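Local structure of beta-1,4-exocellulase (Thermobifida fusca, 4B4H) at residues 142-147 against 189-194; 196-201 against 256-261. The protein hydrolyses the beta-1,4-glucosidic linkages of cellulose as a cellobiohydrolase, this chain being the family 6 glycoside hydrolase catalytic domain of a longer protein. One frame throughout, in Å; residues are numbered along the deposited sequence.

Contact 1 (142-147 against 189-194); sequences VTNVGG and HGWIGW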
loop_
_atom_site.group_PDB
_atom_site.type_symbol
_atom_site.label_atom_id
_atom_site.label_comp_id
_atom_site.label_asym_id
_atom_site.label_seq_id
_atom_site.Cartn_x
_atom_site.Cartn_y
_atom_site.Cartn_z
ATOM N N VAL A 142 -14.094 -5.668 7.532
ATOM C CA VAL A 142 -14.522 -6.984 7.033
ATOM C C VAL A 142 -13.975 -8.086 7.948
ATOM O O VAL A 142 -14.715 -8.978 8.371
ATOM C CB VAL A 142 -14.024 -7.239 5.584
ATOM C CG1 VAL A 142 -14.427 -8.634 5.106
ATOM C CG2 VAL A 142 -14.536 -6.164 4.636
ATOM N N THR A 143 -12.687 -7.996 8.266
ATOM C CA THR A 143 -11.922 -9.128 8.798
ATOM C C THR A 143 -11.566 -9.029 10.282
ATOM O O THR A 143 -11.325 -10.046 10.946
ATOM C CB THR A 143 -10.594 -9.273 8.044
ATOM O OG1 THR A 143 -9.783 -8.122 8.314
ATOM C CG2 THR A 143 -10.826 -9.393 6.534
ATOM N N ASN A 144 -11.508 -7.805 10.798
ATOM C CA ASN A 144 -11.050 -7.589 12.170
ATOM C C ASN A 144 -12.125 -7.083 13.148
ATOM O O ASN A 144 -11.807 -6.432 14.138
ATOM C CB ASN A 144 -9.804 -6.678 12.163
ATOM C CG ASN A 144 -8.598 -7.336 11.503
ATOM O OD1 ASN A 144 -8.407 -8.541 11.598
ATOM N ND2 ASN A 144 -7.770 -6.536 10.848
ATOM N N VAL A 145 -13.390 -7.423 12.898
ATOM C CA VAL A 145 -14.485 -6.933 13.743
ATOM C C VAL A 145 -15.000 -7.998 14.720
ATOM O O VAL A 145 -15.621 -7.673 15.734
ATOM C CB VAL A 145 -15.633 -6.343 12.894
ATOM C CG1 VAL A 145 -16.851 -6.021 13.745
ATOM C CG2 VAL A 145 -15.163 -5.071 12.216
ATOM N N GLY A 146 -14.741 -9.258 14.409
ATOM C CA GLY A 146 -15.169 -10.360 15.272
ATOM C C GLY A 146 -14.073 -11.393 15.427
ATOM O O GLY A 146 -12.985 -11.233 14.872
ATOM N N GLY A 147 -14.354 -12.441 16.199
ATOM C CA GLY A 147 -13.455 -13.591 16.330
ATOM C C GLY A 147 -12.096 -13.307 16.943
ATOM O O GLY A 147 -11.813 -12.181 17.363
ATOM N N HIS A 189 -3.463 -9.548 -1.311
ATOM C CA HIS A 189 -4.137 -10.836 -1.471
ATOM C C HIS A 189 -4.044 -11.670 -0.230
ATOM O O HIS A 189 -4.972 -12.433 0.079
ATOM C CB HIS A 189 -3.671 -11.569 -2.736
ATOM C CG HIS A 189 -2.393 -12.355 -2.573
ATOM N ND1 HIS A 189 -1.174 -11.838 -2.839
ATOM C CD2 HIS A 189 -2.182 -13.674 -2.194
ATOM C CE1 HIS A 189 -0.231 -12.783 -2.619
ATOM N NE2 HIS A 189 -0.853 -13.902 -2.232
ATOM N N GLY A 190 -2.947 -11.517 0.507
ATOM C CA GLY A 190 -2.775 -12.181 1.795
ATOM C C GLY A 190 -3.612 -11.610 2.927
ATOM O O GLY A 190 -3.386 -11.948 4.080
ATOM N N TRP A 191 -4.558 -10.731 2.609
ATOM C CA TRP A 191 -5.500 -10.206 3.594
ATOM C C TRP A 191 -6.920 -10.500 3.191
ATOM O O TRP A 191 -7.693 -11.044 3.984
ATOM C CB TRP A 191 -5.293 -8.701 3.774
ATOM C CG TRP A 191 -6.092 -8.017 4.865
ATOM C CD1 TRP A 191 -7.181 -8.505 5.603
ATOM C CD2 TRP A 191 -5.915 -6.644 5.331
ATOM N NE1 TRP A 191 -7.640 -7.559 6.485
ATOM C CE2 TRP A 191 -6.927 -6.419 6.371
ATOM C CE3 TRP A 191 -5.039 -5.618 5.013
ATOM C CZ2 TRP A 191 -7.034 -5.208 7.037
ATOM C CZ3 TRP A 191 -5.153 -4.405 5.690
ATOM C CH2 TRP A 191 -6.133 -4.203 6.674
ATOM N N ILE A 192 -7.275 -10.170 1.947
ATOM C CA ILE A 192 -8.673 -10.274 1.520
ATOM C C ILE A 192 -8.864 -11.173 0.292
ATOM O O ILE A 192 -9.805 -10.993 -0.493
ATOM C CB ILE A 192 -9.331 -8.882 1.333
ATOM C CG1 ILE A 192 -8.705 -8.127 0.156
ATOM C CG2 ILE A 192 -9.259 -8.071 2.624
ATOM C CD1 ILE A 192 -9.526 -6.956 -0.340
ATOM N N GLY A 193 -7.985 -12.162 0.150
ATOM C CA GLY A 193 -8.038 -13.057 -0.998
ATOM C C GLY A 193 -8.945 -14.269 -0.842
ATOM O O GLY A 193 -9.184 -14.967 -1.814
ATOM N N TRP A 194 -9.436 -14.517 0.375
ATOM C CA TRP A 194 -10.287 -15.685 0.663
ATOM C C TRP A 194 -11.717 -15.548 0.210
ATOM O O TRP A 194 -12.278 -14.448 0.189
ATOM C CB TRP A 194 -10.269 -15.993 2.155
ATOM C CG TRP A 194 -8.961 -16.546 2.642
ATOM C CD1 TRP A 194 -8.612 -17.883 2.811
ATOM C CD2 TRP A 194 -7.774 -15.790 3.047
ATOM N NE1 TRP A 194 -7.335 -17.998 3.278
ATOM C CE2 TRP A 194 -6.771 -16.783 3.440
ATOM C CE3 TRP A 194 -7.450 -14.436 3.117
ATOM C CZ2 TRP A 194 -5.513 -16.414 3.886
ATOM C CZ3 TRP A 194 -6.178 -14.079 3.569
ATOM C CH2 TRP A 194 -5.232 -15.050 3.937
#

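Contact 2 (196-201 against 256-261); sequences SNFGPS and WNQYVD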
loop_
_atom_site.group_PDB
_atom_site.type_symbol
_atom_site.label_atom_id
_atom_site.label_comp_id
_atom_site.label_asym_id
_atom_site.label_seq_id
_atom_site.Cartn_x
_atom_site.Cartn_y
_atom_site.Cartn_z
ATOM N N SER A 196 -14.224 -15.927 1.780
ATOM C CA SER A 196 -15.018 -15.324 2.856
ATOM C C SER A 196 -14.875 -13.811 3.033
ATOM O O SER A 196 -15.747 -13.182 3.629
ATOM C CB SER A 196 -14.757 -16.024 4.192
ATOM O OG SER A 196 -13.381 -16.158 4.476
ATOM N N ASN A 197 -13.793 -13.224 2.527
ATOM C CA ASN A 197 -13.596 -11.772 2.680
ATOM C C ASN A 197 -13.455 -10.951 1.394
ATOM O O ASN A 197 -13.579 -9.729 1.429
ATOM C CB ASN A 197 -12.475 -11.447 3.683
ATOM C CG ASN A 197 -11.178 -12.164 3.379
ATOM O OD1 ASN A 197 -10.905 -12.521 2.234
ATOM N ND2 ASN A 197 -10.362 -12.366 4.408
ATOM N N PHE A 198 -13.233 -11.620 0.266
ATOM C CA PHE A 198 -13.090 -10.951 -1.038
ATOM C C PHE A 198 -14.374 -10.196 -1.417
ATOM O O PHE A 198 -14.361 -8.968 -1.557
ATOM C CB PHE A 198 -12.688 -11.982 -2.104
ATOM C CG PHE A 198 -12.493 -11.418 -3.482
ATOM C CD1 PHE A 198 -13.580 -11.206 -4.328
ATOM C CD2 PHE A 198 -11.211 -11.145 -3.958
ATOM C CE1 PHE A 198 -13.400 -10.713 -5.608
ATOM C CE2 PHE A 198 -11.030 -10.644 -5.236
ATOM C CZ PHE A 198 -12.125 -10.426 -6.059
ATOM N N GLY A 199 -15.483 -10.923 -1.553
ATOM C CA GLY A 199 -16.794 -10.311 -1.808
ATOM C C GLY A 199 -17.184 -9.242 -0.788
ATOM O O GLY A 199 -17.595 -8.138 -1.168
ATOM N N PRO A 200 -17.054 -9.552 0.514
ATOM C CA PRO A 200 -17.347 -8.576 1.573
ATOM C C PRO A 200 -16.533 -7.271 1.478
ATOM O O PRO A 200 -17.067 -6.186 1.740
ATOM C CB PRO A 200 -17.014 -9.352 2.845
ATOM C CG PRO A 200 -17.310 -10.767 2.486
ATOM C CD PRO A 200 -16.848 -10.907 1.067
ATOM N N SER A 201 -15.262 -7.379 1.088
ATOM C CA SER A 201 -14.434 -6.201 0.855
ATOM C C SER A 201 -14.992 -5.388 -0.311
ATOM O O SER A 201 -15.077 -4.162 -0.227
ATOM C CB SER A 201 -12.983 -6.600 0.575
ATOM O OG SER A 201 -12.397 -7.208 1.708
ATOM N N TRP A 256 -5.509 -21.947 1.503
ATOM C CA TRP A 256 -6.787 -21.872 0.779
ATOM C C TRP A 256 -7.198 -20.503 0.333
ATOM O O TRP A 256 -8.373 -20.246 0.047
ATOM C CB TRP A 256 -7.907 -22.596 1.527
ATOM C CG TRP A 256 -7.826 -24.077 1.276
ATOM C CD1 TRP A 256 -7.191 -25.043 2.054
ATOM C CD2 TRP A 256 -8.337 -24.802 0.109
ATOM N NE1 TRP A 256 -7.303 -26.282 1.481
ATOM C CE2 TRP A 256 -7.971 -26.209 0.309
ATOM C CE3 TRP A 256 -9.056 -24.443 -1.027
ATOM C CZ2 TRP A 256 -8.321 -27.194 -0.601
ATOM C CZ3 TRP A 256 -9.401 -25.448 -1.940
ATOM C CH2 TRP A 256 -9.038 -26.787 -1.734
ATOM N N ASN A 257 -6.216 -19.613 0.245
ATOM C CA ASN A 257 -6.396 -18.355 -0.442
ATOM C C ASN A 257 -6.680 -18.660 -1.904
ATOM O O ASN A 257 -6.172 -19.643 -2.453
ATOM C CB ASN A 257 -5.114 -17.531 -0.323
ATOM C CG ASN A 257 -5.353 -16.044 -0.466
ATOM O OD1 ASN A 257 -5.983 -15.586 -1.426
ATOM N ND2 ASN A 257 -4.819 -15.274 0.474
ATOM N N GLN A 258 -7.495 -17.830 -2.532
ATOM C CA GLN A 258 -7.749 -17.975 -3.972
ATOM C C GLN A 258 -6.564 -17.561 -4.834
ATOM O O GLN A 258 -6.524 -17.877 -6.034
ATOM C CB GLN A 258 -8.975 -17.166 -4.379
ATOM C CG GLN A 258 -10.256 -17.656 -3.749
ATOM C CD GLN A 258 -11.439 -16.801 -4.110
ATOM O OE1 GLN A 258 -12.325 -17.243 -4.840
ATOM N NE2 GLN A 258 -11.476 -15.573 -3.589
ATOM N N TYR A 259 -5.628 -16.830 -4.230
ATOM C CA TYR A 259 -4.504 -16.234 -4.947
ATOM C C TYR A 259 -3.202 -16.481 -4.208
ATOM O O TYR A 259 -3.191 -16.575 -2.977
ATOM C CB TYR A 259 -4.734 -14.722 -5.133
ATOM C CG TYR A 259 -6.146 -14.404 -5.570
ATOM C CD1 TYR A 259 -6.526 -14.566 -6.903
ATOM C CD2 TYR A 259 -7.113 -13.990 -4.653
ATOM C CE1 TYR A 259 -7.819 -14.300 -7.318
ATOM C CE2 TYR A 259 -8.414 -13.719 -5.055
ATOM C CZ TYR A 259 -8.768 -13.886 -6.391
ATOM O OH TYR A 259 -10.068 -13.635 -6.778
ATOM N N VAL A 260 -2.120 -16.574 -4.977
ATOM C CA VAL A 260 -0.746 -16.623 -4.467
ATOM C C VAL A 260 0.079 -15.365 -4.812
ATOM O O VAL A 260 1.264 -15.274 -4.479
ATOM C CB VAL A 260 0.019 -17.869 -4.989
ATOM C CG1 VAL A 260 -0.734 -19.144 -4.652
ATOM C CG2 VAL A 260 0.260 -17.787 -6.496
ATOM N N ASP A 261 -0.546 -14.412 -5.497
ATOM C CA ASP A 261 0.142 -13.177 -5.901
ATOM C C ASP A 261 -0.826 -12.014 -6.123
ATOM O O ASP A 261 -2.038 -12.201 -6.155
ATOM C CB ASP A 261 1.065 -13.423 -7.110
ATOM C CG ASP A 261 0.335 -13.960 -8.331
ATOM O OD1 ASP A 261 -0.802 -13.525 -8.624
ATOM O OD2 ASP A 261 0.928 -14.816 -9.016
#

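Contact 1 (142-147 against 189-194)
The W191 indole is carried across to T143 by a chi1 of -174°, which sets CG opposite the backbone N and extends the ring away from helix 189-192. T143 answers with a chi1 of 66°, its OG1 lying between its own backbone N and carbonyl carbon and facing the indole edge. The two segments follow neighbouring parallel strands, 127-133 and 180-185, of the alpha/beta barrel of family 6 glycoside hydrolases, so the contact ties together two adjoining connections of that barrel. W191 NE1 donates to T143 OG1 over 2.9 Å in an almost straight bond (N-H...O 175°), with the oxygen in the indole plane. A threonine suits this place because its hydroxyl can accept this N-H while donating to P139 O, a double grip that fixes its rotation, and its methyl packs as well: CG2 lies 3.7 Å from W191 NE1. On the same indole, N144 ND2 approaches CZ2 obliquely at 4.1 Å, the amide inclined by a modest angle to the ring; that ND2 is itself bonded to N140 OD1. W191 is predicted to bind substrate, and its side chain comes within about 3 Å of D136, the predicted proton donor, so the bond to T143 fixes the edge of an indole that borders the predicted active site. A phenylalanine at W191 would probably leave T143 OG1 without its donor and the ring freer to turn. The apolar contact continues more loosely, T143 CG2 lying 4.4 Å from I192 CG2.

Contact 2 (196-201 against 256-261)
F198 and Y259 make the close part of this contact, where the first turn of helix 198-209 meets the loop that leads into helix 262-276, both in the alpha/beta barrel of the family 6 catalytic domain. F198 has CG anti to the backbone N (chi1 -179°), which reaches its ring out toward the loop. The aromatic planes are inclined by 36° with centroids 5.9 Å apart, an oblique pair that is neither a stack nor a T. Contact runs along one flank: F198 CE2 lies 3.5 Å from Y259 OH, and F198 CD2 is 4.0 Å from Y259 CE2. Phenylalanine fits because F265, L269 and A272 of helix 262-276 also pack on it, whereas tyrosine adds a hydroxyl that bonds to D268 OD2 and so anchors this buried ring by its far end. The other side is looser and nearer to solvent. There Q258, partly exposed, extends its chain past the base of the phenylalanine, and NE2 comes no closer than 4.1 Å to F198 CB; its amide is held instead by G193 O. Q258 CB lies over one face of the neighbouring Y259 ring, toward its rim. The loop keeps its shape through an Asx turn, in which N257 OD1 accepts from Y259 N at 3.1 Å (N-H...O 157°), and it ends at D261, the N-cap of helix 262-276. Across the contact, the start of helix 198-209 is pinned at N197 O, which S201 N (2.9 Å) and S201 OG (2.8 Å) reach from opposite faces of its plane.

How the contacts relate
Both contacts are partly buried and lie on the same side of the chain's centre, their own centres about 8 Å apart. Contact 1 rests on one straight polar bond to an indole edge beside the predicted active site; contact 2, farther from it, rests on oblique aromatic packing, with its hydrogen bonds running within or beyond the segments. Segment 189-194 joins them. H189 O receives N257 ND2 at 2.9 Å, and with the amide bond of Q258 this fastens the 256-261 loop to the turn that carries W191. Two helices serve both neighbourhoods: in helix 198-209, S201 packs on V142 and I192, and in helix 262-276, F265 touches I192 and F198.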